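Local atomic coordinates of probable zinc protease (PDB entry 4NNZ), a protein that forms the PA0372 subunit of a heterodimeric zinc protease of the peptidase M16 family and probably serves in metal-dependent peptide hydrolysis. Residues Val18-Asp23 / Gly196-Asp201; Val29-Trp34 / Ala190-Val195; Ala103-Ala108 / Lys208-Glu213. All blocks are in the same frame, centred on the assembly; numbering follows the deposited sequence.

Interaction 1: residues Val18-Asp23 / Gly196-Asp201; sequences VIVRED and GDVTAD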
loop_
_atom_site.group_PDB
_atom_site.type_symbol
_atom_site.label_atom_id
_atom_site.label_comp_id
_atom_site.label_asym_id
_atom_site.label_seq_id
_atom_site.Cartn_x
_atom_site.Cartn_y
_atom_site.Cartn_z
ATOM N N VAL A 18 -7.279 -5.162 -31.714
ATOM C CA VAL A 18 -8.307 -4.328 -32.276
ATOM C C VAL A 18 -9.617 -5.063 -32.233
ATOM O O VAL A 18 -9.689 -6.199 -32.592
ATOM C CB VAL A 18 -7.967 -3.890 -33.708
ATOM C CG1 VAL A 18 -9.042 -2.988 -34.237
ATOM C CG2 VAL A 18 -6.636 -3.172 -33.749
ATOM N N ILE A 19 -10.649 -4.412 -31.745
ATOM C CA ILE A 19 -11.954 -5.016 -31.731
ATOM C C ILE A 19 -12.945 -4.145 -32.443
ATOM O O ILE A 19 -13.003 -2.973 -32.210
ATOM C CB ILE A 19 -12.433 -5.320 -30.319
ATOM C CG1 ILE A 19 -11.480 -6.287 -29.647
ATOM C CG2 ILE A 19 -13.790 -5.964 -30.382
ATOM C CD1 ILE A 19 -11.694 -6.464 -28.177
ATOM N N VAL A 20 -13.695 -4.735 -33.351
ATOM C CA VAL A 20 -14.638 -3.987 -34.163
ATOM C C VAL A 20 -16.025 -4.564 -34.176
ATOM O O VAL A 20 -16.202 -5.709 -34.475
ATOM C CB VAL A 20 -14.179 -3.904 -35.616
ATOM C CG1 VAL A 20 -15.102 -3.026 -36.391
ATOM C CG2 VAL A 20 -12.799 -3.334 -35.697
ATOM N N ARG A 21 -17.010 -3.744 -33.875
ATOM C CA ARG A 21 -18.381 -4.143 -34.061
ATOM C C ARG A 21 -19.162 -3.203 -34.945
ATOM O O ARG A 21 -19.200 -2.026 -34.723
ATOM C CB ARG A 21 -19.097 -4.282 -32.750
ATOM C CG ARG A 21 -20.448 -4.888 -32.963
ATOM C CD ARG A 21 -21.180 -4.984 -31.671
ATOM N NE ARG A 21 -20.446 -5.819 -30.758
ATOM C CZ ARG A 21 -20.875 -6.138 -29.556
ATOM N NH1 ARG A 21 -22.036 -5.690 -29.144
ATOM N NH2 ARG A 21 -20.144 -6.896 -28.777
ATOM N N GLU A 22 -19.804 -3.757 -35.955
ATOM C CA GLU A 22 -20.544 -2.983 -36.914
ATOM C C GLU A 22 -21.967 -2.775 -36.485
ATOM O O GLU A 22 -22.619 -3.688 -36.079
ATOM C CB GLU A 22 -20.508 -3.689 -38.245
ATOM C CG GLU A 22 -19.099 -3.946 -38.715
ATOM C CD GLU A 22 -19.028 -4.924 -39.855
ATOM O OE1 GLU A 22 -17.981 -4.991 -40.527
ATOM O OE2 GLU A 22 -20.024 -5.624 -40.070
ATOM N N ASP A 23 -22.419 -1.541 -36.521
ATOM C CA ASP A 23 -23.805 -1.221 -36.295
ATOM C C ASP A 23 -24.150 -0.075 -37.218
ATOM O O ASP A 23 -23.692 1.011 -37.024
ATOM C CB ASP A 23 -23.978 -0.836 -34.837
ATOM C CG ASP A 23 -25.374 -0.453 -34.490
ATOM O OD1 ASP A 23 -26.129 -0.083 -35.378
ATOM O OD2 ASP A 23 -25.729 -0.507 -33.310
ATOM N N GLY A 196 -19.953 0.871 -34.574
ATOM C CA GLY A 196 -20.716 1.799 -35.354
ATOM C C GLY A 196 -20.787 1.464 -36.817
ATOM O O GLY A 196 -20.578 0.362 -37.225
ATOM N N ASP A 197 -21.029 2.484 -37.600
ATOM C CA ASP A 197 -21.292 2.374 -39.004
ATOM C C ASP A 197 -19.983 2.253 -39.747
ATOM O O ASP A 197 -19.556 3.156 -40.423
ATOM C CB ASP A 197 -22.012 3.652 -39.413
ATOM C CG ASP A 197 -22.555 3.612 -40.796
ATOM O OD1 ASP A 197 -23.059 2.575 -41.222
ATOM O OD2 ASP A 197 -22.507 4.647 -41.458
ATOM N N VAL A 198 -19.336 1.114 -39.606
ATOM C CA VAL A 198 -18.111 0.866 -40.327
ATOM C C VAL A 198 -18.005 -0.585 -40.655
ATOM O O VAL A 198 -18.735 -1.389 -40.136
ATOM C CB VAL A 198 -16.850 1.191 -39.533
ATOM C CG1 VAL A 198 -16.664 2.673 -39.380
ATOM C CG2 VAL A 198 -16.877 0.486 -38.207
ATOM N N THR A 199 -17.033 -0.897 -41.493
ATOM C CA THR A 199 -16.731 -2.249 -41.877
ATOM C C THR A 199 -15.431 -2.668 -41.275
ATOM O O THR A 199 -14.500 -1.924 -41.221
ATOM C CB THR A 199 -16.650 -2.384 -43.385
ATOM O OG1 THR A 199 -15.633 -1.530 -43.888
ATOM C CG2 THR A 199 -17.930 -1.965 -43.972
ATOM N N ALA A 200 -15.383 -3.898 -40.831
ATOM C CA ALA A 200 -14.266 -4.388 -40.079
ATOM C C ALA A 200 -13.008 -4.323 -40.877
ATOM O O ALA A 200 -11.945 -4.163 -40.335
ATOM C CB ALA A 200 -14.531 -5.796 -39.620
ATOM N N ASP A 201 -13.122 -4.525 -42.166
ATOM C CA ASP A 201 -11.993 -4.371 -43.044
ATOM C C ASP A 201 -11.524 -2.957 -43.179
ATOM O O ASP A 201 -10.356 -2.687 -43.304
ATOM C CB ASP A 201 -12.267 -5.017 -44.368
ATOM C CG ASP A 201 -11.966 -6.464 -44.338
ATOM O OD1 ASP A 201 -10.846 -6.822 -43.959
ATOM O OD2 ASP A 201 -12.853 -7.252 -44.650
#
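E22 reaches A200 because its CG lies anti to its own carbonyl carbon (chi1 -56°) and the chain runs extended beyond it, carrying the carboxylate to the start of a helix. There E22 OE1 accepts the N-H of A200 at 2.8 Å through its anti lone pair, the one facing away from the other oxygen. T199 is the N-cap of that helix, its OG1 bonded to the N of E202, so two first-turn amides are met by side-chain oxygens. Glutamate suits the place: the helix's N-terminal end would be expected to favour a negative group. V20, with CG1 anti to the backbone N (chi1 -175°), lays that methyl 4.0 Å from A200 CA and 4.3 Å from V198 CG2, where the branched V20 and V198 pack and the small A200 leaves V20 CG1 close to the helix backbone.

Backbone bonds hold the other end. G196 N donates to R21 O at 3.0 Å, and D23 N to G196 O at 2.7 Å, making E22 and G196 a parallel bridge pair. G196 O also takes V198 N, closing an inverse gamma turn centred on D197; its two donors approach from opposite faces of the carbonyl plane. At G196's backbone angles a CB would jam against the preceding carbonyl oxygen, which calls for glycine.

The contact thus marks where strand 190-196, lying parallel to strand 17-22, turns into helix 200-211. V203 of that helix touches V20 and V198, H8 of edge strand 7-11 touches A200, and I19 and R21 lean on I374 of helix 367-379.

Interaction 2: residues Val29-Trp34 / Ala190-Val195; sequences VVSQLW and ATLVVV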
loop_
_atom_site.group_PDB
_atom_site.type_symbol
_atom_site.label_atom_id
_atom_site.label_comp_id
_atom_site.label_asym_id
_atom_site.label_seq_id
_atom_site.Cartn_x
_atom_site.Cartn_y
_atom_site.Cartn_z
ATOM N N VAL A 29 -19.687 6.604 -35.537
ATOM C CA VAL A 29 -18.805 5.580 -35.025
ATOM C C VAL A 29 -18.132 5.979 -33.729
ATOM O O VAL A 29 -17.794 7.109 -33.535
ATOM C CB VAL A 29 -17.749 5.181 -36.053
ATOM C CG1 VAL A 29 -16.727 6.274 -36.197
ATOM C CG2 VAL A 29 -17.079 3.913 -35.618
ATOM N N VAL A 30 -17.904 5.016 -32.866
ATOM C CA VAL A 30 -17.276 5.270 -31.595
ATOM C C VAL A 30 -15.884 4.664 -31.605
ATOM O O VAL A 30 -15.713 3.546 -31.968
ATOM C CB VAL A 30 -18.194 4.787 -30.435
ATOM C CG1 VAL A 30 -17.595 3.731 -29.538
ATOM C CG2 VAL A 30 -18.647 5.943 -29.614
ATOM N N SER A 31 -14.899 5.427 -31.200
ATOM C CA SER A 31 -13.564 4.916 -31.130
ATOM C C SER A 31 -13.018 5.103 -29.752
ATOM O O SER A 31 -12.946 6.197 -29.296
ATOM C CB SER A 31 -12.699 5.679 -32.109
ATOM O OG SER A 31 -11.546 4.963 -32.442
ATOM N N GLN A 32 -12.622 4.051 -29.059
ATOM C CA GLN A 32 -12.076 4.244 -27.729
ATOM C C GLN A 32 -10.698 3.686 -27.585
ATOM O O GLN A 32 -10.448 2.643 -28.119
ATOM C CB GLN A 32 -12.929 3.561 -26.713
ATOM C CG GLN A 32 -14.372 3.495 -27.039
ATOM C CD GLN A 32 -15.173 3.222 -25.817
ATOM O OE1 GLN A 32 -14.701 2.610 -24.905
ATOM N NE2 GLN A 32 -16.377 3.695 -25.793
ATOM N N LEU A 33 -9.797 4.329 -26.845
ATOM C CA LEU A 33 -8.561 3.562 -26.698
ATOM C C LEU A 33 -8.265 3.159 -25.265
ATOM O O LEU A 33 -8.196 4.008 -24.450
ATOM C CB LEU A 33 -7.400 4.312 -27.288
ATOM C CG LEU A 33 -6.051 3.628 -27.358
ATOM C CD1 LEU A 33 -6.191 2.151 -27.579
ATOM C CD2 LEU A 33 -5.234 4.202 -28.468
ATOM N N TRP A 34 -8.078 1.877 -24.953
ATOM C CA TRP A 34 -7.938 1.483 -23.565
ATOM C C TRP A 34 -6.556 0.982 -23.271
ATOM O O TRP A 34 -6.116 0.036 -23.841
ATOM C CB TRP A 34 -8.911 0.366 -23.256
ATOM C CG TRP A 34 -10.306 0.767 -23.309
ATOM C CD1 TRP A 34 -10.989 1.110 -24.392
ATOM C CD2 TRP A 34 -11.199 0.889 -22.220
ATOM N NE1 TRP A 34 -12.237 1.438 -24.074
ATOM C CE2 TRP A 34 -12.397 1.316 -22.731
ATOM C CE3 TRP A 34 -11.092 0.688 -20.856
ATOM C CZ2 TRP A 34 -13.480 1.535 -21.948
ATOM C CZ3 TRP A 34 -12.148 0.908 -20.089
ATOM C CH2 TRP A 34 -13.334 1.333 -20.621
ATOM N N ALA A 190 -2.386 -2.027 -25.015
ATOM C CA ALA A 190 -3.549 -1.264 -25.368
ATOM C C ALA A 190 -4.579 -1.990 -26.193
ATOM O O ALA A 190 -4.285 -2.932 -26.861
ATOM C CB ALA A 190 -3.127 0.006 -26.055
ATOM N N THR A 191 -5.813 -1.548 -26.105
ATOM C CA THR A 191 -6.874 -2.075 -26.940
ATOM C C THR A 191 -7.621 -0.987 -27.660
ATOM O O THR A 191 -8.017 -0.061 -27.063
ATOM C CB THR A 191 -7.898 -2.870 -26.155
ATOM O OG1 THR A 191 -7.240 -3.870 -25.420
ATOM C CG2 THR A 191 -8.763 -3.558 -27.063
ATOM N N LEU A 192 -7.828 -1.133 -28.951
ATOM C CA LEU A 192 -8.569 -0.179 -29.709
ATOM C C LEU A 192 -9.905 -0.782 -29.949
ATOM O O LEU A 192 -9.987 -1.891 -30.372
ATOM C CB LEU A 192 -7.904 0.043 -31.034
ATOM C CG LEU A 192 -8.729 0.848 -32.014
ATOM C CD1 LEU A 192 -8.965 2.238 -31.500
ATOM C CD2 LEU A 192 -8.053 0.891 -33.352
ATOM N N VAL A 193 -10.964 -0.055 -29.637
ATOM C CA VAL A 193 -12.290 -0.576 -29.829
ATOM C C VAL A 193 -13.108 0.294 -30.727
ATOM O O VAL A 193 -13.158 1.470 -30.534
ATOM C CB VAL A 193 -13.027 -0.736 -28.512
ATOM C CG1 VAL A 193 -14.335 -1.425 -28.766
ATOM C CG2 VAL A 193 -12.196 -1.553 -27.573
ATOM N N VAL A 194 -13.721 -0.294 -31.739
ATOM C CA VAL A 194 -14.546 0.462 -32.659
ATOM C C VAL A 194 -15.929 -0.105 -32.860
ATOM O O VAL A 194 -16.078 -1.242 -33.233
ATOM C CB VAL A 194 -13.869 0.583 -34.023
ATOM C CG1 VAL A 194 -14.638 1.509 -34.919
ATOM C CG2 VAL A 194 -12.465 1.095 -33.861
ATOM N N VAL A 195 -16.944 0.689 -32.630
ATOM C CA VAL A 195 -18.274 0.255 -32.962
ATOM C C VAL A 195 -19.087 1.321 -33.688
ATOM O O VAL A 195 -18.927 2.505 -33.466
ATOM C CB VAL A 195 -19.006 -0.478 -31.796
ATOM C CG1 VAL A 195 -18.141 -0.666 -30.587
ATOM C CG2 VAL A 195 -20.325 0.127 -31.424
#
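W34 and T191 face each other as a hydrogen-bonded antiparallel pair, W34 N giving to T191 O at 2.9 Å and T191 N to W34 O at 2.8 Å. From there the indole can be traced outward. CB lies 3.9 Å from T191 O. CG is anti to the carbonyl carbon (chi1 -67°), beside the backbone N. CD1 comes 4.3 Å from V193 CG2 on the neighbouring strand, one pair along from T191, an oblique approach, while T191 O stays at the ring's edge. Next along, NE1 donates to Q32 OE1 at 2.9 Å; the acceptor lies almost in the indole plane, and the N-H arrives on a lone pair in the amide plane. The six-membered ring stands out from this face of the sheet, and Y88 meets the indole. Q32 is apt because its amide can serve the indole with its oxygen while its NE2 makes a weak bond to S372.

The same exchange of amides recurs at Q32/V193 and V30/V195, giving six backbone bonds in all. The strands run antiparallel as central neighbours in the six-stranded mixed sheet, the axes of segments 29-34 and 190-195 coming within 4.8 Å. V30, Q32, W34, T191, V193 and V195 share one face, turned largely to helix 367-379. S31, L33, L192 and V194 occupy the other, beneath helices 100-112 and 200-211. On that second side V29 CG2 meets V194 CG1 at 3.5 Å, the two branched residues lying obliquely to each other.

Valines lie on both faces, with leucines beside S31 and V194 and with W34, Q32 and T191 opposite. The chemistry implies a mostly apolar core in which main-chain groups pair and the buried indole N-H is satisfied by a buried amide.

Interaction 3: residues Ala103-Ala108 / Lys208-Glu213; sequences ALEMEA and KRYFGE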
loop_
_atom_site.group_PDB
_atom_site.type_symbol
_atom_site.label_atom_id
_atom_site.label_comp_id
_atom_site.label_asym_id
_atom_site.label_seq_id
_atom_site.Cartn_x
_atom_site.Cartn_y
_atom_site.Cartn_z
ATOM N N ALA A 103 -9.767 10.621 -36.391
ATOM C CA ALA A 103 -9.810 10.232 -35.011
ATOM C C ALA A 103 -8.742 9.233 -34.681
ATOM O O ALA A 103 -8.087 9.358 -33.695
ATOM C CB ALA A 103 -11.162 9.661 -34.682
ATOM N N LEU A 104 -8.570 8.233 -35.524
ATOM C CA LEU A 104 -7.578 7.215 -35.294
ATOM C C LEU A 104 -6.195 7.761 -35.411
ATOM O O LEU A 104 -5.311 7.274 -34.799
ATOM C CB LEU A 104 -7.721 6.087 -36.277
ATOM C CG LEU A 104 -8.924 5.195 -36.236
ATOM C CD1 LEU A 104 -8.719 4.106 -37.243
ATOM C CD2 LEU A 104 -9.114 4.589 -34.872
ATOM N N GLU A 105 -6.014 8.749 -36.253
ATOM C CA GLU A 105 -4.704 9.284 -36.495
ATOM C C GLU A 105 -4.195 10.009 -35.291
ATOM O O GLU A 105 -3.008 10.053 -35.067
ATOM C CB GLU A 105 -4.710 10.206 -37.711
ATOM C CG GLU A 105 -3.523 11.147 -37.819
ATOM C CD GLU A 105 -3.519 11.952 -39.096
ATOM O OE1 GLU A 105 -4.194 12.993 -39.156
ATOM O OE2 GLU A 105 -2.835 11.552 -40.051
ATOM N N MET A 106 -5.086 10.601 -34.526
ATOM C CA MET A 106 -4.665 11.418 -33.428
ATOM C C MET A 106 -4.635 10.652 -32.130
ATOM O O MET A 106 -4.088 11.112 -31.170
ATOM C CB MET A 106 -5.494 12.671 -33.355
ATOM C CG MET A 106 -6.724 12.563 -32.515
ATOM S SD MET A 106 -7.741 14.034 -32.650
ATOM C CE MET A 106 -8.421 14.013 -30.999
ATOM N N GLU A 107 -5.199 9.462 -32.125
ATOM C CA GLU A 107 -5.093 8.579 -30.996
ATOM C C GLU A 107 -3.772 7.866 -31.095
ATOM O O GLU A 107 -3.134 7.578 -30.119
ATOM C CB GLU A 107 -6.223 7.571 -31.032
ATOM C CG GLU A 107 -7.035 7.400 -29.757
ATOM C CD GLU A 107 -6.754 8.414 -28.682
ATOM O OE1 GLU A 107 -5.740 8.281 -28.007
ATOM O OE2 GLU A 107 -7.538 9.342 -28.504
ATOM N N ALA A 108 -3.384 7.588 -32.322
ATOM C CA ALA A 108 -2.104 7.041 -32.673
ATOM C C ALA A 108 -1.018 7.997 -32.342
ATOM O O ALA A 108 0.057 7.595 -32.026
ATOM C CB ALA A 108 -2.066 6.686 -34.132
ATOM N N LYS A 208 -3.473 -0.261 -39.185
ATOM C CA LYS A 208 -2.138 -0.499 -39.669
ATOM C C LYS A 208 -1.591 0.783 -40.149
ATOM O O LYS A 208 -0.443 1.078 -39.953
ATOM C CB LYS A 208 -2.153 -1.492 -40.799
ATOM C CG LYS A 208 -2.448 -2.893 -40.339
ATOM C CD LYS A 208 -3.300 -3.626 -41.343
ATOM C CE LYS A 208 -4.296 -4.547 -40.655
ATOM N NZ LYS A 208 -4.695 -5.707 -41.504
ATOM N N ARG A 209 -2.431 1.546 -40.793
ATOM C CA ARG A 209 -1.968 2.762 -41.350
ATOM C C ARG A 209 -1.473 3.670 -40.270
ATOM O O ARG A 209 -0.443 4.276 -40.400
ATOM C CB ARG A 209 -3.118 3.423 -42.072
ATOM C CG ARG A 209 -2.792 4.777 -42.657
ATOM C CD ARG A 209 -3.924 5.275 -43.524
ATOM N NE ARG A 209 -3.462 6.016 -44.680
ATOM C CZ ARG A 209 -2.861 7.192 -44.599
ATOM N NH1 ARG A 209 -2.666 7.736 -43.410
ATOM N NH2 ARG A 209 -2.462 7.827 -45.699
ATOM N N TYR A 210 -2.243 3.815 -39.210
ATOM C CA TYR A 210 -1.880 4.764 -38.187
ATOM C C TYR A 210 -1.110 4.198 -37.016
ATOM O O TYR A 210 -0.263 4.861 -36.466
ATOM C CB TYR A 210 -3.116 5.506 -37.703
ATOM C CG TYR A 210 -3.734 6.386 -38.739
ATOM C CD1 TYR A 210 -3.275 7.655 -38.955
ATOM C CD2 TYR A 210 -4.783 5.945 -39.499
ATOM C CE1 TYR A 210 -3.845 8.456 -39.898
ATOM C CE2 TYR A 210 -5.349 6.742 -40.457
ATOM C CZ TYR A 210 -4.869 7.996 -40.645
ATOM O OH TYR A 210 -5.426 8.795 -41.592
ATOM N N PHE A 211 -1.438 2.988 -36.613
ATOM C CA PHE A 211 -0.795 2.384 -35.469
ATOM C C PHE A 211 0.324 1.417 -35.812
ATOM O O PHE A 211 1.174 1.135 -34.998
ATOM C CB PHE A 211 -1.829 1.658 -34.623
ATOM C CG PHE A 211 -2.822 2.553 -33.973
ATOM C CD1 PHE A 211 -2.467 3.331 -32.919
ATOM C CD2 PHE A 211 -4.115 2.596 -34.405
ATOM C CE1 PHE A 211 -3.374 4.152 -32.312
ATOM C CE2 PHE A 211 -5.032 3.415 -33.803
ATOM C CZ PHE A 211 -4.657 4.195 -32.757
ATOM N N GLY A 212 0.331 0.915 -37.026
ATOM C CA GLY A 212 1.153 -0.212 -37.392
ATOM C C GLY A 212 2.609 0.065 -37.209
ATOM O O GLY A 212 3.389 -0.802 -36.906
ATOM N N GLU A 213 2.932 1.313 -37.426
ATOM C CA GLU A 213 4.256 1.866 -37.381
ATOM C C GLU A 213 4.863 1.787 -36.014
ATOM O O GLU A 213 6.053 1.712 -35.866
ATOM C CB GLU A 213 4.229 3.319 -37.846
ATOM C CG GLU A 213 2.864 4.004 -37.819
ATOM C CD GLU A 213 2.217 4.068 -39.180
ATOM O OE1 GLU A 213 2.785 4.718 -40.075
ATOM O OE2 GLU A 213 1.141 3.470 -39.359
#
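A108 and F211 make the aromatic part of the contact. The CB of A108 sits over the face of the phenyl ring, 3.8 Å from the F211 centroid and 29° off the ring normal, a CH-pi arrangement. Alanine suits the spot because its single methyl lets the ring come in close to the helix backbone.

Apolar packing surrounds this pair. A108 CB also lies 3.9 Å from Y210 CB. L104 serves both rings, its CB 4.4 Å from Y210 CD2 and its CD2 4.4 Å from F211 CE2. The Y210 ring stands between the helices: the backbone N of E105 lies over one face near the rim, CG of R209 over the opposite face. The E105 side chain is modelled too close to this ring for its exact placement to be trusted.

Helices 100-112 and 200-211 are thus neighbours in the layer covering one face of the six-stranded sheet, an alpha/beta sandwich arrangement in which L104 reaches down to S31 and F211 to L192.

Polar groups contribute no hydrogen bond between the segments. E105 OE2 and R209 NH1, of opposite charge, remain 5.1 Å apart on the solvent side. E107, whose CB lies 4.1 Å from F211 CZ, has its carboxylate engaged by R110 in a salt bridge within its own helix.

Interaction 2 is the core of the three, every residue in it buried and its main chain paired by six bonds between the strands; interaction 1 lies at one end of the same sheet and is partly buried, and interaction 3 belongs to the helical layer above. Interactions 1 and 2 share strand 190-196, and the amide of R21 probably bonds to V194 O, joining them directly. Interactions 1 and 3 do not touch but use opposite ends of helix 200-211. Interaction 3 rests on interaction 2 through L104 on S31 and L192 and the F211 ring on L192. Chemistry follows place: helix capping and a glycine turn at the sheet's end, backbone bonding inside, ring-to-methyl packing between helices.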